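Local structure of uncharacterized TetR family protein (3IUV) at residues D153-Q158 and E168-E173; E67-V72 and A91-E96; A84-E89 and A134-R139. The protein is of unknown specific function but, as a member of the TetR family, probably binds DNA through a helix-turn-helix motif and regulates transcription. All coordinates share one frame; numbering follows the deposited sequence.

Contact 1: residues D153-Q158 and E168-E173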
loop_
_atom_site.group_PDB
_atom_site.type_symbol
_atom_site.label_atom_id
_atom_site.label_comp_id
_atom_site.label_asym_id
_atom_site.label_seq_id
_atom_site.Cartn_x
_atom_site.Cartn_y
_atom_site.Cartn_z
ATOM N N ASP A 153 3.433 7.522 2.901
ATOM C CA ASP A 153 2.858 6.351 2.247
ATOM C C ASP A 153 1.350 6.434 2.088
ATOM O O ASP A 153 0.822 6.181 1.009
ATOM C CB ASP A 153 3.216 5.077 3.012
ATOM C CG ASP A 153 4.191 4.197 2.260
ATOM O OD1 ASP A 153 4.358 4.387 1.033
ATOM O OD2 ASP A 153 4.786 3.312 2.904
ATOM N N GLY A 154 0.658 6.779 3.167
ATOM C CA GLY A 154 -0.790 6.956 3.149
ATOM C C GLY A 154 -1.235 7.955 2.102
ATOM O O GLY A 154 -1.933 7.605 1.145
ATOM N N ILE A 155 -0.822 9.204 2.277
ATOM C CA ILE A 155 -1.061 10.237 1.271
ATOM C C ILE A 155 -0.774 9.700 -0.143
ATOM O O ILE A 155 -1.627 9.770 -1.015
ATOM C CB ILE A 155 -0.246 11.537 1.581
ATOM C CG1 ILE A 155 -0.866 12.280 2.773
ATOM C CG2 ILE A 155 -0.137 12.457 0.346
ATOM C CD1 ILE A 155 0.065 13.318 3.490
ATOM N N CYS A 156 0.409 9.141 -0.371
ATOM C CA CYS A 156 0.707 8.625 -1.702
ATOM C C CYS A 156 -0.301 7.571 -2.087
ATOM O O CYS A 156 -0.863 7.598 -3.191
ATOM C CB CYS A 156 2.108 8.040 -1.784
ATOM S SG CYS A 156 3.375 9.268 -1.507
ATOM N N LEU A 157 -0.534 6.643 -1.169
ATOM C CA LEU A 157 -1.469 5.566 -1.433
ATOM C C LEU A 157 -2.760 6.150 -1.990
ATOM O O LEU A 157 -3.068 5.968 -3.156
ATOM C CB LEU A 157 -1.746 4.778 -0.161
ATOM C CG LEU A 157 -1.364 3.311 -0.325
ATOM C CD1 LEU A 157 -2.168 2.428 0.599
ATOM C CD2 LEU A 157 -1.533 2.892 -1.778
ATOM N N GLN A 158 -3.485 6.878 -1.148
ATOM C CA GLN A 158 -4.697 7.585 -1.547
ATOM C C GLN A 158 -4.669 8.171 -2.944
ATOM O O GLN A 158 -5.615 8.010 -3.707
ATOM C CB GLN A 158 -5.008 8.701 -0.553
ATOM C CG GLN A 158 -5.486 8.163 0.781
ATOM C CD GLN A 158 -6.681 7.216 0.631
ATOM O OE1 GLN A 158 -6.672 6.088 1.135
ATOM N NE2 GLN A 158 -7.709 7.676 -0.073
ATOM N N GLU A 168 -1.223 19.552 -2.507
ATOM C CA GLU A 168 0.035 19.863 -1.826
ATOM C C GLU A 168 -0.197 20.712 -0.579
ATOM O O GLU A 168 0.520 20.584 0.421
ATOM C CB GLU A 168 1.012 20.559 -2.787
ATOM C CG GLU A 168 2.430 20.795 -2.235
ATOM C CD GLU A 168 3.478 21.040 -3.332
ATOM O OE1 GLU A 168 4.640 21.349 -2.994
ATOM O OE2 GLU A 168 3.146 20.918 -4.533
ATOM N N GLU A 169 -1.203 21.578 -0.648
ATOM C CA GLU A 169 -1.583 22.406 0.488
ATOM C C GLU A 169 -2.027 21.463 1.590
ATOM O O GLU A 169 -1.717 21.644 2.779
ATOM C CB GLU A 169 -2.739 23.335 0.105
ATOM C CG GLU A 169 -2.608 24.013 -1.265
ATOM C CD GLU A 169 -3.916 24.649 -1.748
ATOM O OE1 GLU A 169 -4.220 24.523 -2.958
ATOM O OE2 GLU A 169 -4.638 25.266 -0.925
ATOM N N TYR A 170 -2.751 20.440 1.152
ATOM C CA TYR A 170 -3.308 19.411 2.008
ATOM C C TYR A 170 -2.215 18.651 2.744
ATOM O O TYR A 170 -2.263 18.498 3.973
ATOM C CB TYR A 170 -4.163 18.450 1.163
ATOM C CG TYR A 170 -4.550 17.163 1.866
ATOM C CD1 TYR A 170 -3.976 15.939 1.503
ATOM C CD2 TYR A 170 -5.484 17.174 2.900
ATOM C CE1 TYR A 170 -4.336 14.764 2.151
ATOM C CE2 TYR A 170 -5.841 16.007 3.558
ATOM C CZ TYR A 170 -5.276 14.802 3.183
ATOM O OH TYR A 170 -5.655 13.646 3.850
ATOM N N ALA A 171 -1.231 18.163 2.003
ATOM C CA ALA A 171 -0.209 17.348 2.635
ATOM C C ALA A 171 0.517 18.241 3.634
ATOM O O ALA A 171 0.747 17.852 4.783
ATOM C CB ALA A 171 0.736 16.770 1.592
ATOM N N ARG A 172 0.817 19.462 3.196
ATOM C CA ARG A 172 1.520 20.422 4.028
ATOM C C ARG A 172 0.822 20.564 5.361
ATOM O O ARG A 172 1.430 20.418 6.419
ATOM C CB ARG A 172 1.590 21.779 3.333
ATOM C CG ARG A 172 2.993 22.341 3.273
ATOM C CD ARG A 172 3.054 23.717 3.876
ATOM N NE ARG A 172 2.431 23.732 5.193
ATOM C CZ ARG A 172 2.026 24.834 5.813
ATOM N NH1 ARG A 172 2.179 26.021 5.233
ATOM N NH2 ARG A 172 1.461 24.748 7.008
ATOM N N GLU A 173 -0.470 20.851 5.296
ATOM C CA GLU A 173 -1.297 20.906 6.488
ATOM C C GLU A 173 -1.190 19.642 7.367
ATOM O O GLU A 173 -1.009 19.734 8.577
ATOM C CB GLU A 173 -2.748 21.150 6.089
ATOM C CG GLU A 173 -3.727 21.160 7.252
ATOM C CD GLU A 173 -3.503 22.314 8.187
ATOM O OE1 GLU A 173 -3.731 22.151 9.409
ATOM O OE2 GLU A 173 -3.081 23.384 7.701
#
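Ile-155 reaches Ala-171 and Tyr-170 because its CG1 branch lies beside the backbone N (chi1 -73°), and so anti to the carbonyl carbon, and the chain then runs out nearly straight (chi2 161°), carrying CD1 away from helix 142-161 toward helix 168-178. There the methyl CD1 meets the methyl CB of Ala-171 at 4.0 Å, end against end, in a contact of two saturated groups. On the other helix, CG of Tyr-170 stands roughly anti to its backbone N (chi1 167°), which swings the ring toward Ile-155; its CE1 lies 4.3 Å from CG1 of Ile-155, an oblique approach to the ring. The backbones stay well apart, the CA atoms of Ile-155 and Ala-171 being 7.3 Å from each other, and one isoleucine spans the distance. Tyr-166, in the loop before helix 168-178, packs on both Ile-155 and Ala-171. Tyr-170 also makes a cation-pi contact with Arg-146 of the second subunit, so this contact adjoins the subunit interface. No hydrogen bond links the two segments, which bury 117 Å² between them, consistent with a contact that rests on apolar packing of an isoleucine, a methyl and a ring.

Contact 2: residues E67-V72 and A91-E96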
loop_
_atom_site.group_PDB
_atom_site.type_symbol
_atom_site.label_atom_id
_atom_site.label_comp_id
_atom_site.label_asym_id
_atom_site.label_seq_id
_atom_site.Cartn_x
_atom_site.Cartn_y
_atom_site.Cartn_z
ATOM N N GLU A 67 16.014 4.220 -5.601
ATOM C CA GLU A 67 17.059 5.221 -5.842
ATOM C C GLU A 67 16.534 6.480 -6.544
ATOM O O GLU A 67 17.096 7.565 -6.391
ATOM C CB GLU A 67 18.244 4.611 -6.590
ATOM C CG GLU A 67 19.007 3.592 -5.749
ATOM C CD GLU A 67 20.053 2.815 -6.543
ATOM O OE1 GLU A 67 20.697 1.921 -5.948
ATOM O OE2 GLU A 67 20.228 3.093 -7.754
ATOM N N GLY A 68 15.441 6.330 -7.290
ATOM C CA GLY A 68 14.801 7.456 -7.948
ATOM C C GLY A 68 14.213 8.457 -6.970
ATOM O O GLY A 68 14.412 9.669 -7.112
ATOM N N PHE A 69 13.479 7.945 -5.983
ATOM C CA PHE A 69 12.903 8.755 -4.910
ATOM C C PHE A 69 13.988 9.413 -4.030
ATOM O O PHE A 69 13.880 10.594 -3.679
ATOM C CB PHE A 69 11.950 7.896 -4.061
ATOM C CG PHE A 69 11.395 8.599 -2.839
ATOM C CD1 PHE A 69 10.324 9.480 -2.950
ATOM C CD2 PHE A 69 11.932 8.355 -1.575
ATOM C CE1 PHE A 69 9.806 10.118 -1.819
ATOM C CE2 PHE A 69 11.436 8.983 -0.451
ATOM C CZ PHE A 69 10.369 9.865 -0.571
ATOM N N ALA A 70 15.024 8.649 -3.682
ATOM C CA ALA A 70 16.139 9.163 -2.879
ATOM C C ALA A 70 16.877 10.269 -3.619
ATOM O O ALA A 70 17.689 10.981 -3.031
ATOM C CB ALA A 70 17.111 8.036 -2.494
ATOM N N ARG A 71 16.586 10.402 -4.909
ATOM C CA ARG A 71 17.183 11.445 -5.722
ATOM C C ARG A 71 16.285 12.675 -5.766
ATOM O O ARG A 71 16.747 13.776 -6.069
ATOM C CB ARG A 71 17.517 10.923 -7.125
ATOM C CG ARG A 71 18.945 10.378 -7.234
ATOM C CD ARG A 71 19.147 9.443 -8.421
ATOM N NE ARG A 71 18.192 9.694 -9.497
ATOM C CZ ARG A 71 17.514 8.744 -10.139
ATOM N NH1 ARG A 71 16.659 9.083 -11.103
ATOM N NH2 ARG A 71 17.699 7.460 -9.831
ATOM N N VAL A 72 15.002 12.481 -5.461
ATOM C CA VAL A 72 14.079 13.590 -5.218
ATOM C C VAL A 72 14.398 14.192 -3.853
ATOM O O VAL A 72 14.412 15.409 -3.661
ATOM C CB VAL A 72 12.632 13.095 -5.174
ATOM C CG1 VAL A 72 11.669 14.273 -4.938
ATOM C CG2 VAL A 72 12.300 12.314 -6.443
ATOM N N ALA A 91 6.179 18.176 1.592
ATOM C CA ALA A 91 5.049 18.247 0.673
ATOM C C ALA A 91 5.534 18.448 -0.750
ATOM O O ALA A 91 4.855 18.050 -1.701
ATOM C CB ALA A 91 4.081 19.354 1.071
ATOM N N ARG A 92 6.717 19.049 -0.894
ATOM C CA ARG A 92 7.309 19.277 -2.216
ATOM C C ARG A 92 8.089 18.052 -2.729
ATOM O O ARG A 92 8.161 17.831 -3.931
ATOM C CB ARG A 92 8.182 20.536 -2.217
ATOM N N VAL A 93 8.661 17.256 -1.834
ATOM C CA VAL A 93 9.227 15.978 -2.256
ATOM C C VAL A 93 8.109 15.080 -2.783
ATOM O O VAL A 93 8.188 14.530 -3.879
ATOM C CB VAL A 93 9.985 15.274 -1.117
ATOM C CG1 VAL A 93 10.163 13.788 -1.442
ATOM C CG2 VAL A 93 11.345 15.962 -0.876
ATOM N N LEU A 94 7.056 14.953 -1.991
ATOM C CA LEU A 94 5.864 14.247 -2.420
ATOM C C LEU A 94 5.255 14.808 -3.711
ATOM O O LEU A 94 4.830 14.046 -4.575
ATOM C CB LEU A 94 4.812 14.250 -1.312
ATOM C CG LEU A 94 4.924 13.157 -0.258
ATOM C CD1 LEU A 94 3.522 12.817 0.242
ATOM C CD2 LEU A 94 5.602 11.929 -0.852
ATOM N N GLY A 95 5.195 16.131 -3.839
ATOM C CA GLY A 95 4.687 16.752 -5.061
ATOM C C GLY A 95 5.473 16.315 -6.289
ATOM O O GLY A 95 4.902 16.058 -7.340
ATOM N N GLU A 96 6.793 16.215 -6.156
ATOM C CA GLU A 96 7.636 15.777 -7.264
ATOM C C GLU A 96 7.509 14.281 -7.528
ATOM O O GLU A 96 7.180 13.868 -8.641
ATOM C CB GLU A 96 9.093 16.139 -7.000
ATOM C CG GLU A 96 9.336 17.628 -6.958
ATOM C CD GLU A 96 10.734 17.982 -6.502
ATOM O OE1 GLU A 96 11.694 17.268 -6.865
ATOM O OE2 GLU A 96 10.869 18.991 -5.785
#
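Val-93 is the first residue of segment 91-96 to meet helix 54-73, and its CG1 touches two side chains. One is Phe-69, whose CE1 comes to 3.7 Å of that methyl, the two side chains set roughly perpendicular; CG of Phe-69 stands anti to its backbone N (chi1 174°), which carries the ring end over to the valine. The other is Val-72, whose own CG1 is 3.8 Å from CG1 of Val-93 and also rests 3.6 Å from the carbonyl O of Val-93. One turn further on, Glu-96 lies antiparallel alongside Val-72: its CB sits 3.8 Å from Val-72 CG1, and its OE1 approaches the same methyl at 3.6 Å. Thus Val-72 CG1 is lodged between a valine and the flank of a glutamate. The segment axes pass 10.0 Å apart at their closest, with 136° between their N-to-C directions. Trp-128 stacks on the Phe-69 ring and Trp-97 meets it edge-to-face, while Glu-96 OE2 makes a weak hydrogen bond to His-76. Chemically the interface is graded, from aromatic and aliphatic packing on the buried side to an exposed carboxylate at the margin, which can probably stay in reach of solvent while CB and OE1 lie against the valine methyl.

Contact 3: residues A84-E89 and A134-R139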
loop_
_atom_site.group_PDB
_atom_site.type_symbol
_atom_site.label_atom_id
_atom_site.label_comp_id
_atom_site.label_asym_id
_atom_site.label_seq_id
_atom_site.Cartn_x
_atom_site.Cartn_y
_atom_site.Cartn_z
ATOM N N ALA A 84 14.799 25.378 7.877
ATOM C CA ALA A 84 13.868 25.214 6.777
ATOM C C ALA A 84 12.534 24.614 7.228
ATOM O O ALA A 84 12.476 23.879 8.213
ATOM C CB ALA A 84 14.500 24.379 5.692
ATOM N N ASP A 85 11.472 24.938 6.495
ATOM C CA ASP A 85 10.129 24.475 6.802
ATOM C C ASP A 85 9.976 22.998 6.479
ATOM O O ASP A 85 9.801 22.622 5.309
ATOM C CB ASP A 85 9.109 25.269 5.980
ATOM C CG ASP A 85 7.701 24.727 6.113
ATOM O OD1 ASP A 85 7.356 24.182 7.183
ATOM O OD2 ASP A 85 6.928 24.853 5.142
ATOM N N LEU A 86 10.010 22.163 7.515
ATOM C CA LEU A 86 9.963 20.720 7.328
ATOM C C LEU A 86 8.739 20.245 6.542
ATOM O O LEU A 86 8.877 19.540 5.545
ATOM C CB LEU A 86 10.028 19.999 8.671
ATOM C CG LEU A 86 10.037 18.488 8.422
ATOM C CD1 LEU A 86 11.079 18.172 7.330
ATOM C CD2 LEU A 86 10.294 17.683 9.706
ATOM N N SER A 87 7.553 20.609 7.023
ATOM C CA SER A 87 6.291 20.289 6.362
ATOM C C SER A 87 6.339 20.676 4.909
ATOM O O SER A 87 6.058 19.861 4.022
ATOM C CB SER A 87 5.143 21.061 7.006
ATOM O OG SER A 87 4.987 20.681 8.358
ATOM N N GLY A 88 6.676 21.939 4.679
ATOM C CA GLY A 88 6.767 22.477 3.335
ATOM C C GLY A 88 7.654 21.651 2.436
ATOM O O GLY A 88 7.260 21.319 1.318
ATOM N N GLU A 89 8.848 21.312 2.925
ATOM C CA GLU A 89 9.833 20.572 2.133
ATOM C C GLU A 89 9.351 19.174 1.778
ATOM O O GLU A 89 9.530 18.717 0.646
ATOM C CB GLU A 89 11.182 20.495 2.869
ATOM C CG GLU A 89 12.070 21.730 2.686
ATOM C CD GLU A 89 12.592 21.888 1.262
ATOM O OE1 GLU A 89 12.108 22.786 0.556
ATOM O OE2 GLU A 89 13.474 21.112 0.840
ATOM N N ALA A 134 15.613 7.817 8.827
ATOM C CA ALA A 134 16.898 8.205 9.423
ATOM C C ALA A 134 17.108 9.716 9.412
ATOM O O ALA A 134 17.586 10.296 10.381
ATOM C CB ALA A 134 18.032 7.526 8.708
ATOM N N LEU A 135 16.748 10.352 8.304
ATOM C CA LEU A 135 16.913 11.789 8.171
ATOM C C LEU A 135 15.901 12.518 9.061
ATOM O O LEU A 135 16.265 13.388 9.848
ATOM C CB LEU A 135 16.743 12.171 6.706
ATOM C CG LEU A 135 17.220 13.537 6.230
ATOM C CD1 LEU A 135 17.194 13.574 4.705
ATOM C CD2 LEU A 135 16.366 14.668 6.826
ATOM N N LEU A 136 14.630 12.145 8.944
ATOM C CA LEU A 136 13.580 12.730 9.768
ATOM C C LEU A 136 13.830 12.555 11.280
ATOM O O LEU A 136 13.618 13.477 12.069
ATOM C CB LEU A 136 12.231 12.113 9.386
ATOM C CG LEU A 136 11.302 12.900 8.464
ATOM C CD1 LEU A 136 12.023 14.032 7.743
ATOM C CD2 LEU A 136 10.618 11.943 7.482
ATOM N N ALA A 137 14.247 11.362 11.684
ATOM C CA ALA A 137 14.557 11.099 13.080
ATOM C C ALA A 137 15.591 12.123 13.569
ATOM O O ALA A 137 15.353 12.878 14.525
ATOM C CB ALA A 137 15.092 9.664 13.240
ATOM N N ALA A 138 16.742 12.148 12.903
ATOM C CA ALA A 138 17.766 13.127 13.227
ATOM C C ALA A 138 17.215 14.562 13.275
ATOM O O ALA A 138 17.597 15.350 14.157
ATOM C CB ALA A 138 18.920 13.026 12.239
ATOM N N ARG A 139 16.314 14.897 12.343
ATOM C CA ARG A 139 15.803 16.263 12.258
ATOM C C ARG A 139 14.616 16.567 13.164
ATOM O O ARG A 139 14.205 17.722 13.285
ATOM C CB ARG A 139 15.456 16.666 10.824
ATOM C CG ARG A 139 15.391 18.175 10.673
ATOM C CD ARG A 139 14.049 18.576 10.171
ATOM N NE ARG A 139 13.532 19.795 10.792
ATOM C CZ ARG A 139 13.354 20.926 10.125
ATOM N NH1 ARG A 139 13.680 20.968 8.837
ATOM N NH2 ARG A 139 12.857 22.003 10.731
#
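The carbonyl O of Ala-84 is gripped by both terminal nitrogens of Arg-139, NH1 and NH2 each giving it a hydrogen bond of 3.2 Å, both somewhat bent as they converge on one oxygen. The guanidinium approaches end-on, with the oxygen at its edge and in its plane. The two bonds differ at the acceptor: NH2 lies nearly in line with the carbonyl (C=O...N angle 170°), whereas NH1 stands above the carbonyl plane. Leu-86 CB lies over the centre of one guanidinium face, 3.7 Å from CZ of Arg-139, and Leu-86 CD2 touches Arg-139 CD at 3.9 Å, the two side chains running antiparallel. The arginine leaves its backbone with CG roughly anti to N (chi1 -160°), then bends at chi2 and chi3 to lay the guanidinium over the leucine. Leu-86 CD1 meets Leu-136 CD1 at 4.3 Å, and Leu-148 of helix 142-161 packs on both leucines. A leucine in place of Arg-139 would probably leave the Ala-84 carbonyl without both donors and Leu-86 CB without its flat cover. Asp-85 occupies the N-cap of helix 86-98; the contacts beside it join the start of that helix to the end of helix 121-139, within the all-helical C-terminal domain typical of TetR-family regulators.

In the fold
Helix 86-98 is shared by contacts 2 and 3: its first turn and the residues just before it meet helix 121-139, and its later turns meet helix 54-73. Contact 1 joins two other helices, 142-161 and 168-178, yet touches contact 2 where Ile-155 and Cys-156 pack on Leu-94, and contact 3 where Arg-172 lies against Gly-88. Contact 1 is buried and wholly apolar, beside the second subunit; contacts 2 and 3 are only partly buried and adjoin no other chain of the assembly. Contact 2 adds a carboxylate at its margin, while contact 3, farthest from the chain's centre, alone has hydrogen bonds between its segments. The three illustrate how one helical bundle combines apolar packing with polar fixing of a helix start.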